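PDB 3I0P: malate dehydrogenase from Entamoeba histolytica, which probably catalyses the NAD-dependent interconversion of malate and oxaloacetate, as a member of the malate/L-lactate dehydrogenase family. Local coordinates for residues Q20-A32 with I60-K73. Sequence-based numbering, arbitrary orientation.
Sequences QVLLKVGSDEENA and IDRIKKGMINPTAK
Lys73, Pro70 and Ile60 have the most surface buried here, and each meets a different part of 20-32. Lys73 reaches the start of helix 29-45 with its side chain bent at chi2, so that the Lys73 chain crosses the Glu30 chain at about a right angle and NZ makes a salt bridge with Glu30 OE1 (3.0 Å). A second, long salt bridge joins Lys73 NZ to Asp28 OD2 (3.7 Å) and completes a small charge network. Asp28 is also the N-cap of that helix: its OD2 accepts from Asn31 N through the anti lone pair. The nearby Lys73 ammonium may partly balance the charge of this carboxylate, although the pair is long.

Pro70 contributes both its ring and its carbonyl. The Pro70 ring lies against the 26-27 backbone, CB 3.7 Å from Ser27 CA and CG 4.0 Å from Gly26 O. Its CB also touches Ser27 OG, while that hydroxyl donates to Leu22 O. Pro70 O takes two hydrogen bonds from opposite faces of its carbonyl plane, from Asp28 N and, at 3.0 Å, from Asn31 ND2. Asn31 ND2 also donates to Ala72 O at 2.9 Å. Both acceptors lie near the amide plane of Asn31, 12° and 13° out of it, so the two bonds fix the rotation of the amide group.

Ile60 closes the apolar end: its CD1 packs against Val21 CG1 (4.1 Å) and Leu22 CD2. Ile63 follows one turn later; its side chain crosses that of Val25 at about a right angle, CD1 meeting Val25 CG2. Leu355 of helix 346-359 also touches Ile60. The axes of segments 20-24 and 60-64 approach to 11.3 Å and lie 5° from parallel, so these two helix ends run side by side. Both finish in Schellman motifs, with Gly26 and Gly66 at C-prime, and the chain after 55-64 returns as a type I turn, Asn69 to Ala72, docked on an N-capped helix start.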
loop_
_atom_site.group_PDB
_atom_site.type_symbol
_atom_site.label_atom_id
_atom_site.label_comp_id
_atom_site.label_asym_id
_atom_site.label_seq_id
_atom_site.Cartn_x
_atom_site.Cartn_y
_atom_site.Cartn_z
ATOM N N GLN A 20 29.072 -21.218 4.335
ATOM C CA GLN A 20 29.871 -22.191 5.080
ATOM C C GLN A 20 29.504 -22.197 6.565
ATOM O O GLN A 20 29.358 -23.262 7.164
ATOM C CB GLN A 20 31.376 -21.981 4.891
ATOM C CG GLN A 20 31.896 -22.123 3.449
ATOM C CD GLN A 20 31.647 -23.490 2.811
ATOM O OE1 GLN A 20 31.700 -24.534 3.470
ATOM N NE2 GLN A 20 31.393 -23.481 1.501
ATOM N N VAL A 21 29.331 -21.017 7.152
ATOM C CA VAL A 21 28.969 -20.936 8.566
ATOM C C VAL A 21 27.577 -21.540 8.840
ATOM O O VAL A 21 27.345 -22.151 9.900
ATOM C CB VAL A 21 29.082 -19.495 9.115
ATOM C CG1 VAL A 21 28.704 -19.446 10.592
ATOM C CG2 VAL A 21 30.491 -18.967 8.924
ATOM N N LEU A 22 26.669 -21.388 7.878
ATOM C CA LEU A 22 25.321 -21.939 8.008
ATOM C C LEU A 22 25.322 -23.462 7.917
ATOM O O LEU A 22 24.529 -24.126 8.581
ATOM C CB LEU A 22 24.379 -21.332 6.967
ATOM C CG LEU A 22 23.853 -19.918 7.224
ATOM C CD1 LEU A 22 23.373 -19.266 5.927
ATOM C CD2 LEU A 22 22.746 -19.943 8.272
ATOM N N LEU A 23 26.214 -24.011 7.095
ATOM C CA LEU A 23 26.432 -25.455 7.056
ATOM C C LEU A 23 27.005 -25.941 8.381
ATOM O O LEU A 23 26.505 -26.910 8.954
ATOM C CB LEU A 23 27.371 -25.838 5.921
ATOM C CG LEU A 23 26.818 -25.720 4.507
ATOM C CD1 LEU A 23 27.903 -26.035 3.485
ATOM C CD2 LEU A 23 25.607 -26.628 4.327
ATOM N N LYS A 24 28.031 -25.248 8.872
ATOM C CA LYS A 24 28.710 -25.626 10.110
ATOM C C LYS A 24 27.782 -25.686 11.314
ATOM O O LYS A 24 27.966 -26.545 12.168
ATOM C CB LYS A 24 29.888 -24.699 10.406
ATOM C CG LYS A 24 31.047 -24.832 9.434
ATOM C CD LYS A 24 31.802 -26.143 9.586
ATOM C CE LYS A 24 32.943 -26.198 8.581
ATOM N NZ LYS A 24 33.882 -27.305 8.847
ATOM N N VAL A 25 26.796 -24.785 11.376
ATOM C CA VAL A 25 25.811 -24.778 12.479
ATOM C C VAL A 25 24.608 -25.681 12.196
ATOM O O VAL A 25 23.589 -25.612 12.889
ATOM C CB VAL A 25 25.335 -23.356 12.862
ATOM C CG1 VAL A 25 26.515 -22.500 13.310
ATOM C CG2 VAL A 25 24.596 -22.697 11.704
ATOM N N GLY A 26 24.734 -26.524 11.177
ATOM C CA GLY A 26 23.791 -27.612 10.960
ATOM C C GLY A 26 22.580 -27.338 10.089
ATOM O O GLY A 26 21.601 -28.085 10.157
ATOM N N SER A 27 22.635 -26.289 9.266
ATOM C CA SER A 27 21.590 -26.044 8.266
ATOM C C SER A 27 21.552 -27.108 7.174
ATOM O O SER A 27 22.583 -27.633 6.762
ATOM C CB SER A 27 21.768 -24.677 7.604
ATOM O OG SER A 27 21.795 -23.650 8.576
ATOM N N ASP A 28 20.346 -27.420 6.714
ATOM C CA ASP A 28 20.163 -28.150 5.475
ATOM C C ASP A 28 20.875 -27.350 4.380
ATOM O O ASP A 28 20.826 -26.112 4.377
ATOM C CB ASP A 28 18.675 -28.295 5.161
ATOM C CG ASP A 28 18.419 -28.704 3.719
ATOM O OD1 ASP A 28 18.106 -29.888 3.478
ATOM O OD2 ASP A 28 18.547 -27.845 2.818
ATOM N N GLU A 29 21.534 -28.051 3.458
ATOM C CA GLU A 29 22.355 -27.382 2.454
ATOM C C GLU A 29 21.561 -26.407 1.572
ATOM O O GLU A 29 22.001 -25.267 1.346
ATOM C CB GLU A 29 23.140 -28.391 1.613
ATOM C CG GLU A 29 24.215 -27.749 0.755
ATOM C CD GLU A 29 23.721 -27.316 -0.615
ATOM O OE1 GLU A 29 22.621 -27.739 -1.037
ATOM O OE2 GLU A 29 24.449 -26.558 -1.282
ATOM N N GLU A 30 20.405 -26.842 1.077
ATOM C CA GLU A 30 19.572 -25.952 0.277
ATOM C C GLU A 30 19.114 -24.741 1.105
ATOM O O GLU A 30 19.131 -23.612 0.605
ATOM C CB GLU A 30 18.384 -26.693 -0.335
ATOM C CG GLU A 30 17.660 -25.893 -1.430
ATOM C CD GLU A 30 16.395 -26.583 -1.945
ATOM O OE1 GLU A 30 16.005 -27.649 -1.395
ATOM O OE2 GLU A 30 15.796 -26.049 -2.911
ATOM N N ASN A 31 18.730 -24.978 2.365
ATOM C CA ASN A 31 18.396 -23.895 3.293
ATOM C C ASN A 31 19.516 -22.864 3.421
ATOM O O ASN A 31 19.257 -21.660 3.379
ATOM C CB ASN A 31 18.030 -24.439 4.676
ATOM C CG ASN A 31 16.618 -25.034 4.734
ATOM O OD1 ASN A 31 15.935 -25.184 3.709
ATOM N ND2 ASN A 31 16.181 -25.388 5.949
ATOM N N ALA A 32 20.762 -23.327 3.562
ATOM C CA ALA A 32 21.905 -22.412 3.644
ATOM C C ALA A 32 21.967 -21.524 2.408
ATOM O O ALA A 32 22.244 -20.337 2.521
ATOM C CB ALA A 32 23.211 -23.169 3.830
ATOM N N ILE A 60 22.811 -16.497 13.495
ATOM C CA ILE A 60 23.695 -17.490 14.117
ATOM C C ILE A 60 23.435 -17.632 15.621
ATOM O O ILE A 60 23.193 -18.730 16.109
ATOM C CB ILE A 60 25.201 -17.252 13.783
ATOM C CG1 ILE A 60 25.409 -17.097 12.260
ATOM C CG2 ILE A 60 26.084 -18.391 14.333
ATOM C CD1 ILE A 60 24.902 -18.266 11.403
ATOM N N ASP A 61 23.451 -16.520 16.344
ATOM C CA ASP A 61 23.146 -16.530 17.772
ATOM C C ASP A 61 21.772 -17.126 18.069
ATOM O O ASP A 61 21.542 -17.678 19.147
ATOM C CB ASP A 61 23.183 -15.112 18.339
ATOM C CG ASP A 61 24.600 -14.591 18.565
ATOM O OD1 ASP A 61 25.585 -15.334 18.328
ATOM O OD2 ASP A 61 24.710 -13.416 18.986
ATOM N N ARG A 62 20.854 -17.002 17.117
ATOM C CA ARG A 62 19.494 -17.455 17.342
ATOM C C ARG A 62 19.361 -18.950 17.078
ATOM O O ARG A 62 18.628 -19.639 17.794
ATOM C CB ARG A 62 18.498 -16.619 16.541
ATOM C CG ARG A 62 18.501 -15.171 16.959
ATOM C CD ARG A 62 17.166 -14.518 16.674
ATOM N NE ARG A 62 17.163 -13.091 17.005
ATOM C CZ ARG A 62 16.301 -12.210 16.508
ATOM N NH1 ARG A 62 15.372 -12.598 15.651
ATOM N NH2 ARG A 62 16.371 -10.938 16.862
ATOM N N ILE A 63 20.079 -19.450 16.069
ATOM C CA ILE A 63 20.204 -20.894 15.847
ATOM C C ILE A 63 20.848 -21.574 17.082
ATOM O O ILE A 63 20.434 -22.672 17.501
ATOM C CB ILE A 63 21.016 -21.208 14.580
ATOM C CG1 ILE A 63 20.337 -20.600 13.348
ATOM C CG2 ILE A 63 21.189 -22.722 14.409
ATOM C CD1 ILE A 63 21.164 -20.672 12.074
ATOM N N LYS A 64 21.846 -20.897 17.656
ATOM C CA LYS A 64 22.507 -21.336 18.884
ATOM C C LYS A 64 21.551 -21.327 20.091
ATOM O O LYS A 64 21.655 -22.181 20.973
ATOM C CB LYS A 64 23.740 -20.470 19.162
ATOM C CG LYS A 64 25.001 -20.918 18.421
ATOM C CD LYS A 64 26.083 -19.823 18.388
ATOM C CE LYS A 64 26.514 -19.363 19.783
ATOM N NZ LYS A 64 27.225 -18.046 19.782
ATOM N N LYS A 65 20.622 -20.374 20.125
ATOM C CA LYS A 65 19.620 -20.326 21.192
ATOM C C LYS A 65 18.337 -21.088 20.817
ATOM O O LYS A 65 17.284 -20.882 21.415
ATOM C CB LYS A 65 19.318 -18.872 21.609
ATOM C CG LYS A 65 20.450 -18.205 22.408
ATOM C CD LYS A 65 20.109 -16.775 22.845
ATOM C CE LYS A 65 20.552 -15.742 21.797
ATOM N NZ LYS A 65 19.901 -14.407 21.948
ATOM N N GLY A 66 18.431 -21.967 19.822
ATOM C CA GLY A 66 17.299 -22.821 19.418
ATOM C C GLY A 66 16.066 -22.108 18.867
ATOM O O GLY A 66 15.006 -22.717 18.735
ATOM N N MET A 67 16.221 -20.828 18.520
ATOM C CA MET A 67 15.121 -19.980 18.046
ATOM C C MET A 67 14.740 -20.204 16.575
ATOM O O MET A 67 13.671 -19.782 16.124
ATOM C CB MET A 67 15.460 -18.504 18.271
ATOM C CG MET A 67 15.779 -18.174 19.702
ATOM S SD MET A 67 16.341 -16.478 19.915
ATOM C CE MET A 67 14.835 -15.533 19.724
ATOM N N ILE A 68 15.618 -20.861 15.834
ATOM C CA ILE A 68 15.368 -21.194 14.450
ATOM C C ILE A 68 15.706 -22.666 14.323
ATOM O O ILE A 68 16.676 -23.123 14.923
ATOM C CB ILE A 68 16.274 -20.351 13.502
ATOM C CG1 ILE A 68 15.983 -18.859 13.652
ATOM C CG2 ILE A 68 16.100 -20.755 12.051
ATOM C CD1 ILE A 68 17.103 -17.955 13.143
ATOM N N ASN A 69 14.904 -23.405 13.563
ATOM C CA ASN A 69 15.255 -24.757 13.154
ATOM C C ASN A 69 15.880 -24.725 11.758
ATOM O O ASN A 69 15.174 -24.560 10.760
ATOM C CB ASN A 69 14.021 -25.667 13.192
ATOM C CG ASN A 69 14.317 -27.104 12.763
ATOM O OD1 ASN A 69 15.423 -27.436 12.327
ATOM N ND2 ASN A 69 13.312 -27.960 12.876
ATOM N N PRO A 70 17.210 -24.892 11.677
ATOM C CA PRO A 70 17.905 -24.654 10.407
ATOM C C PRO A 70 17.759 -25.753 9.338
ATOM O O PRO A 70 18.162 -25.537 8.186
ATOM C CB PRO A 70 19.364 -24.492 10.837
ATOM C CG PRO A 70 19.488 -25.335 12.058
ATOM C CD PRO A 70 18.144 -25.259 12.760
ATOM N N THR A 71 17.199 -26.911 9.705
ATOM C CA THR A 71 16.945 -27.989 8.725
ATOM C C THR A 71 15.476 -28.078 8.337
ATOM O O THR A 71 15.087 -28.937 7.545
ATOM C CB THR A 71 17.415 -29.402 9.214
ATOM O OG1 THR A 71 16.766 -29.738 10.444
ATOM C CG2 THR A 71 18.919 -29.459 9.398
ATOM N N ALA A 72 14.670 -27.180 8.893
ATOM C CA ALA A 72 13.224 -27.211 8.709
ATOM C C ALA A 72 12.801 -26.747 7.326
ATOM O O ALA A 72 13.456 -25.901 6.709
ATOM C CB ALA A 72 12.547 -26.369 9.768
ATOM N N LYS A 73 11.696 -27.311 6.853
ATOM C CA LYS A 73 11.069 -26.888 5.611
ATOM C C LYS A 73 9.595 -26.623 5.921
ATOM O O LYS A 73 9.072 -27.176 6.893
ATOM C CB LYS A 73 11.212 -27.973 4.542
ATOM C CG LYS A 73 12.644 -28.428 4.276
ATOM C CD LYS A 73 13.294 -27.683 3.107
ATOM C CE LYS A 73 14.652 -28.308 2.760
ATOM N NZ LYS A 73 15.142 -27.861 1.427
#